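Local coordinates for membrane protein, putative (Geobacter sulfurreducens PCA, PDB 2QYB) that is of uncertain function, probably a sodium:solute symporter-type membrane protein with possible phosphatase activity, seen here only as its GAF domain region, at residues I107-I113 and I125-R131; D36-I40 and S53-I59. Residue numbers count along the deposited sequence, not the author numbering.

Interaction 1: I107-I113 and I125-R131; sequences IKSFAHI and ILSVFSR
This is an antiparallel strand pairing inside the central sheet of the GAF domain, between the two arms of the hairpin made by strands 109-115 and 124-130. The axes of strands 109-113 and 125-130 approach to 4.6 Å, their directions 172° apart. Ser109-Ser130, Ala111-Val128 and Ile113-Leu126 are the hydrogen-bonded pairs; Phe110-Phe129 and His112-Ser127 are the non-hydrogen-bonded ones. Val128 N to Ala111 O and Ala111 N to Val128 O both measure 2.9 Å, Leu126 N to Ile113 O and Ile113 N to Leu126 O 2.8 Å, and Ser130 N to Ser109 O 3.1 Å. At the entry to the first strand Lys108 (phi/psi -95/-27) and Ser109 both face Ser130, a classic beta bulge: Ser130 O takes Lys108 N at 2.9 Å and Ser109 N only weakly at 3.5 Å. In the five-stranded sheet of order 2-1-5-4-3, characteristic of GAF domains, this hairpin supplies two neighbouring strands, between strands 37-43 and 85-87. Phe110, His112 and Phe129 gather as an aromatic cluster on one face, with Phe110 CB 3.4 Å from Phe129 CD1; chi1 is p for Phe110 and m for the other two, and Tyr74 meets the Phe110 ring edge-to-face. The other face carries Ala111, Val128, Ile113 and Leu126, where Ala111 CB lies 3.9 Å from Val128 CG2 and Ile113 CD1 4.1 Å from Leu126 CG; Ile113 and Leu126 pack on helix 139-158.

Interaction 2: D36-I40 and S53-I59; sequences DLAVI and SYSGKGI
Four backbone hydrogen bonds tie residues 36-40 to 53-59. Ile40 N reaches Ser53 O at 2.9 Å, Ser55 N reaches Ala38 O at 3.0 Å and Ala38 N reaches Ser55 O at 3.2 Å, while Ser53 N to Ile40 O is weak at 3.4 Å. They set the register of an antiparallel ladder, with Ala38-Ser55 and Ile40-Ser53 as hydrogen-bonded pairs and Val39-Tyr54 between them as the non-hydrogen-bonded pair, CA to CA 4.2 Å. The axes of strands 37-40 and 53-56 run at 177° and come within 4.6 Å. Beyond the ladder the second segment turns at Gly56 (phi/psi 87/-179) and Gly58 (120/-7). A CB on Gly56 would clash with Asp36 O; instead Gly56 CA makes a CA-H...O contact with Asp36 O at 3.4 Å. The turning chain passes by Leu37, whose t,p side chain brings CD1 to 3.2 Å from Ser55 O and 3.8 Å from Lys57 O, with CD2 4.0 Å from Gly58 C. Ile59 then comes back on the face of Val39 and Tyr54, its CD1 3.5 Å from Val39 CG2, and Tyr54, chi1 p, sends its ring away from the neighbouring strand. This is the first hairpin of the GAF sheet, in which 49-56 is an outermost strand. On the face of Ala38, Ile40, Ser53 and Ser55 lies helix 10-32: Ser53 OG bonds Asp23, Ser55 OG bonds Asn27, and Ala38 touches Leu30. Along its other side, strand 37-43 pairs with strand 124-130.

Interactions 1 and 2 are successive hairpins of one sheet, their centres about 9 Å apart, joined where strand 37-43 runs beside strand 124-130. Backbone hydrogen bonds there link Val39 with Ser127 and both Asp36 and Leu37 with Phe129, the latter a classic beta bulge. Two probable hydrogen bonds fasten the end of interaction 1 to interaction 2: Arg131 N to Asp36 OD2 at 2.6 Å and Arg131 NH2 to Lys57 O at 2.8 Å, so Arg131 touches both segments of interaction 2; Asp36 OD2 also hydrogen-bonds Thr132 OG1. Further along the seam, Leu126 CD1 packs 3.6 Å from Val39 O. Interaction 1 is the more buried, whereas interaction 2 includes an outermost strand of the sheet.

Interaction 1: I107-I113 and I125-R131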
# COMPACT_ATOMS: atom_id res chain seq x y z
N ILE A 107 20.47 -8.65 -5.53
CA ILE A 107 20.24 -9.26 -4.20
C ILE A 107 21.46 -10.00 -3.61
O ILE A 107 21.95 -10.97 -4.20
CB ILE A 107 19.04 -10.26 -4.24
CG1 ILE A 107 17.75 -9.51 -4.68
CG2 ILE A 107 18.89 -10.97 -2.85
CD1 ILE A 107 16.60 -10.43 -5.30
N LYS A 108 21.91 -9.55 -2.44
CA LYS A 108 23.07 -10.16 -1.75
C LYS A 108 22.69 -11.21 -0.72
O LYS A 108 23.45 -12.12 -0.42
CB LYS A 108 23.90 -9.05 -1.06
CG LYS A 108 24.48 -8.12 -2.08
CD LYS A 108 25.60 -7.22 -1.58
CE LYS A 108 26.21 -6.45 -2.78
NZ LYS A 108 26.54 -7.37 -3.98
N SER A 109 21.50 -11.08 -0.17
CA SER A 109 21.15 -11.67 1.12
C SER A 109 19.59 -11.74 1.20
O SER A 109 18.91 -10.81 0.74
CB SER A 109 21.73 -10.74 2.16
OG SER A 109 21.62 -11.23 3.47
N PHE A 110 19.01 -12.84 1.69
CA PHE A 110 17.55 -12.85 1.90
C PHE A 110 17.10 -13.83 2.95
O PHE A 110 17.87 -14.68 3.39
CB PHE A 110 16.75 -13.06 0.58
CG PHE A 110 16.88 -14.44 -0.00
CD1 PHE A 110 16.03 -15.46 0.42
CD2 PHE A 110 17.84 -14.72 -0.95
CE1 PHE A 110 16.16 -16.75 -0.09
CE2 PHE A 110 17.96 -15.99 -1.48
CZ PHE A 110 17.11 -17.01 -1.05
N ALA A 111 15.84 -13.70 3.37
CA ALA A 111 15.24 -14.57 4.40
C ALA A 111 13.73 -14.70 4.19
O ALA A 111 13.09 -13.76 3.75
CB ALA A 111 15.53 -14.04 5.80
N HIS A 112 13.19 -15.90 4.47
CA HIS A 112 11.76 -16.16 4.50
C HIS A 112 11.35 -16.67 5.88
O HIS A 112 11.88 -17.65 6.36
CB HIS A 112 11.35 -17.14 3.40
CG HIS A 112 11.60 -16.63 2.02
ND1 HIS A 112 12.63 -17.09 1.22
CD2 HIS A 112 10.95 -15.70 1.29
CE1 HIS A 112 12.60 -16.46 0.06
NE2 HIS A 112 11.58 -15.61 0.08
N ILE A 113 10.37 -15.99 6.50
CA ILE A 113 10.00 -16.21 7.88
C ILE A 113 8.53 -16.50 7.94
O ILE A 113 7.72 -15.67 7.52
CB ILE A 113 10.28 -14.96 8.75
CG1 ILE A 113 11.77 -14.55 8.63
CG2 ILE A 113 9.83 -15.20 10.23
CD1 ILE A 113 11.91 -13.26 7.85
N ILE A 125 3.97 -15.76 4.84
CA ILE A 125 5.42 -15.59 4.86
C ILE A 125 5.83 -14.10 4.86
O ILE A 125 5.32 -13.31 4.12
CB ILE A 125 6.07 -16.31 3.66
CG1 ILE A 125 5.85 -17.84 3.78
CG2 ILE A 125 7.55 -16.05 3.61
CD1 ILE A 125 6.57 -18.53 5.01
N LEU A 126 6.75 -13.75 5.72
CA LEU A 126 7.43 -12.50 5.67
C LEU A 126 8.76 -12.76 4.97
O LEU A 126 9.55 -13.51 5.49
CB LEU A 126 7.65 -11.96 7.10
CG LEU A 126 8.64 -10.80 7.24
CD1 LEU A 126 8.12 -9.59 6.41
CD2 LEU A 126 9.00 -10.44 8.75
N SER A 127 8.97 -12.17 3.79
CA SER A 127 10.19 -12.34 2.99
C SER A 127 10.94 -11.04 2.99
O SER A 127 10.35 -10.00 2.76
CB SER A 127 9.85 -12.69 1.52
OG SER A 127 8.87 -13.74 1.42
N VAL A 128 12.25 -11.07 3.20
CA VAL A 128 13.06 -9.84 3.21
C VAL A 128 14.37 -9.97 2.46
O VAL A 128 15.02 -11.01 2.49
CB VAL A 128 13.35 -9.39 4.67
CG1 VAL A 128 12.04 -9.19 5.42
CG2 VAL A 128 14.19 -10.44 5.41
N PHE A 129 14.80 -8.89 1.84
CA PHE A 129 15.92 -8.92 0.90
C PHE A 129 16.79 -7.70 1.09
O PHE A 129 16.29 -6.62 1.22
CB PHE A 129 15.37 -8.90 -0.52
CG PHE A 129 14.36 -9.96 -0.80
CD1 PHE A 129 14.76 -11.18 -1.43
CD2 PHE A 129 13.01 -9.76 -0.46
CE1 PHE A 129 13.84 -12.16 -1.70
CE2 PHE A 129 12.10 -10.73 -0.72
CZ PHE A 129 12.50 -11.95 -1.34
N SER A 130 18.09 -7.89 1.13
CA SER A 130 19.03 -6.78 1.04
C SER A 130 19.78 -6.84 -0.31
O SER A 130 20.34 -7.85 -0.66
CB SER A 130 20.03 -6.86 2.20
OG SER A 130 21.06 -5.90 2.06
N ARG A 131 19.74 -5.73 -1.06
CA ARG A 131 20.67 -5.47 -2.16
C ARG A 131 21.95 -4.75 -1.67
O ARG A 131 22.75 -4.26 -2.48
CB ARG A 131 19.98 -4.65 -3.26
CG ARG A 131 18.89 -5.45 -3.94
CD ARG A 131 18.25 -4.72 -5.08
NE ARG A 131 17.38 -3.67 -4.55
CZ ARG A 131 16.06 -3.77 -4.38
NH1 ARG A 131 15.40 -4.88 -4.74
NH2 ARG A 131 15.39 -2.72 -3.88

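Interaction 2: D36-I40 and S53-I59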
# COMPACT_ATOMS: atom_id res chain seq x y z
N ASP A 36 16.33 -3.84 1.62
CA ASP A 36 15.90 -3.02 0.50
C ASP A 36 14.53 -3.42 0.02
O ASP A 36 13.90 -2.67 -0.71
CB ASP A 36 16.89 -3.16 -0.65
CG ASP A 36 18.23 -2.61 -0.31
OD1 ASP A 36 18.36 -1.37 -0.30
OD2 ASP A 36 19.16 -3.40 -0.03
N LEU A 37 14.06 -4.60 0.41
CA LEU A 37 12.70 -5.02 0.03
C LEU A 37 12.19 -5.97 1.08
O LEU A 37 12.98 -6.70 1.66
CB LEU A 37 12.70 -5.68 -1.36
CG LEU A 37 11.35 -6.20 -1.91
CD1 LEU A 37 10.29 -5.12 -2.20
CD2 LEU A 37 11.65 -6.99 -3.19
N ALA A 38 10.88 -5.89 1.34
CA ALA A 38 10.18 -6.72 2.30
C ALA A 38 8.81 -7.00 1.72
O ALA A 38 8.17 -6.10 1.21
CB ALA A 38 10.06 -6.01 3.70
N VAL A 39 8.34 -8.23 1.84
CA VAL A 39 7.05 -8.62 1.30
C VAL A 39 6.33 -9.45 2.38
O VAL A 39 6.96 -10.26 3.03
CB VAL A 39 7.18 -9.43 -0.08
CG1 VAL A 39 5.85 -9.64 -0.72
CG2 VAL A 39 8.09 -8.73 -1.07
N ILE A 40 5.05 -9.19 2.59
CA ILE A 40 4.16 -10.11 3.34
C ILE A 40 3.23 -10.82 2.31
O ILE A 40 2.60 -10.16 1.49
CB ILE A 40 3.31 -9.36 4.38
CG1 ILE A 40 4.18 -8.86 5.53
CG2 ILE A 40 2.18 -10.25 4.93
CD1 ILE A 40 3.58 -7.66 6.26
N SER A 53 1.27 -7.06 1.09
CA SER A 53 1.93 -5.87 1.57
C SER A 53 3.37 -5.95 1.19
O SER A 53 3.92 -7.01 1.11
CB SER A 53 1.80 -5.77 3.09
OG SER A 53 2.48 -4.64 3.59
N TYR A 54 4.00 -4.82 0.96
CA TYR A 54 5.43 -4.79 0.58
C TYR A 54 5.98 -3.38 0.75
O TYR A 54 5.24 -2.42 0.70
CB TYR A 54 5.60 -5.27 -0.86
CG TYR A 54 5.14 -4.27 -1.85
CD1 TYR A 54 3.88 -4.37 -2.45
CD2 TYR A 54 5.95 -3.20 -2.16
CE1 TYR A 54 3.47 -3.38 -3.37
CE2 TYR A 54 5.57 -2.23 -3.03
CZ TYR A 54 4.34 -2.32 -3.63
OH TYR A 54 4.05 -1.31 -4.51
N SER A 55 7.27 -3.26 0.97
CA SER A 55 7.92 -1.96 1.08
C SER A 55 9.26 -2.05 0.34
O SER A 55 9.80 -3.11 0.23
CB SER A 55 8.10 -1.53 2.55
OG SER A 55 8.68 -0.21 2.66
N GLY A 56 9.77 -0.94 -0.18
CA GLY A 56 10.96 -0.95 -1.00
C GLY A 56 10.63 -1.21 -2.47
O GLY A 56 9.47 -1.40 -2.86
N LYS A 57 11.66 -1.25 -3.29
CA LYS A 57 11.49 -1.44 -4.73
C LYS A 57 11.97 -2.83 -5.14
O LYS A 57 12.79 -3.40 -4.49
CB LYS A 57 12.21 -0.32 -5.52
CG LYS A 57 13.53 0.21 -4.90
CD LYS A 57 14.16 1.32 -5.75
CE LYS A 57 15.69 1.22 -5.77
NZ LYS A 57 16.34 2.56 -5.85
N GLY A 58 11.39 -3.36 -6.22
CA GLY A 58 11.61 -4.74 -6.68
C GLY A 58 10.35 -5.62 -6.75
O GLY A 58 10.42 -6.75 -7.23
N ILE A 59 9.20 -5.13 -6.28
CA ILE A 59 7.98 -5.96 -6.34
C ILE A 59 7.53 -6.33 -7.78
O ILE A 59 6.83 -7.34 -7.98
CB ILE A 59 6.78 -5.28 -5.62
CG1 ILE A 59 5.89 -6.35 -4.91
CG2 ILE A 59 5.94 -4.35 -6.61
CD1 ILE A 59 6.57 -7.11 -3.80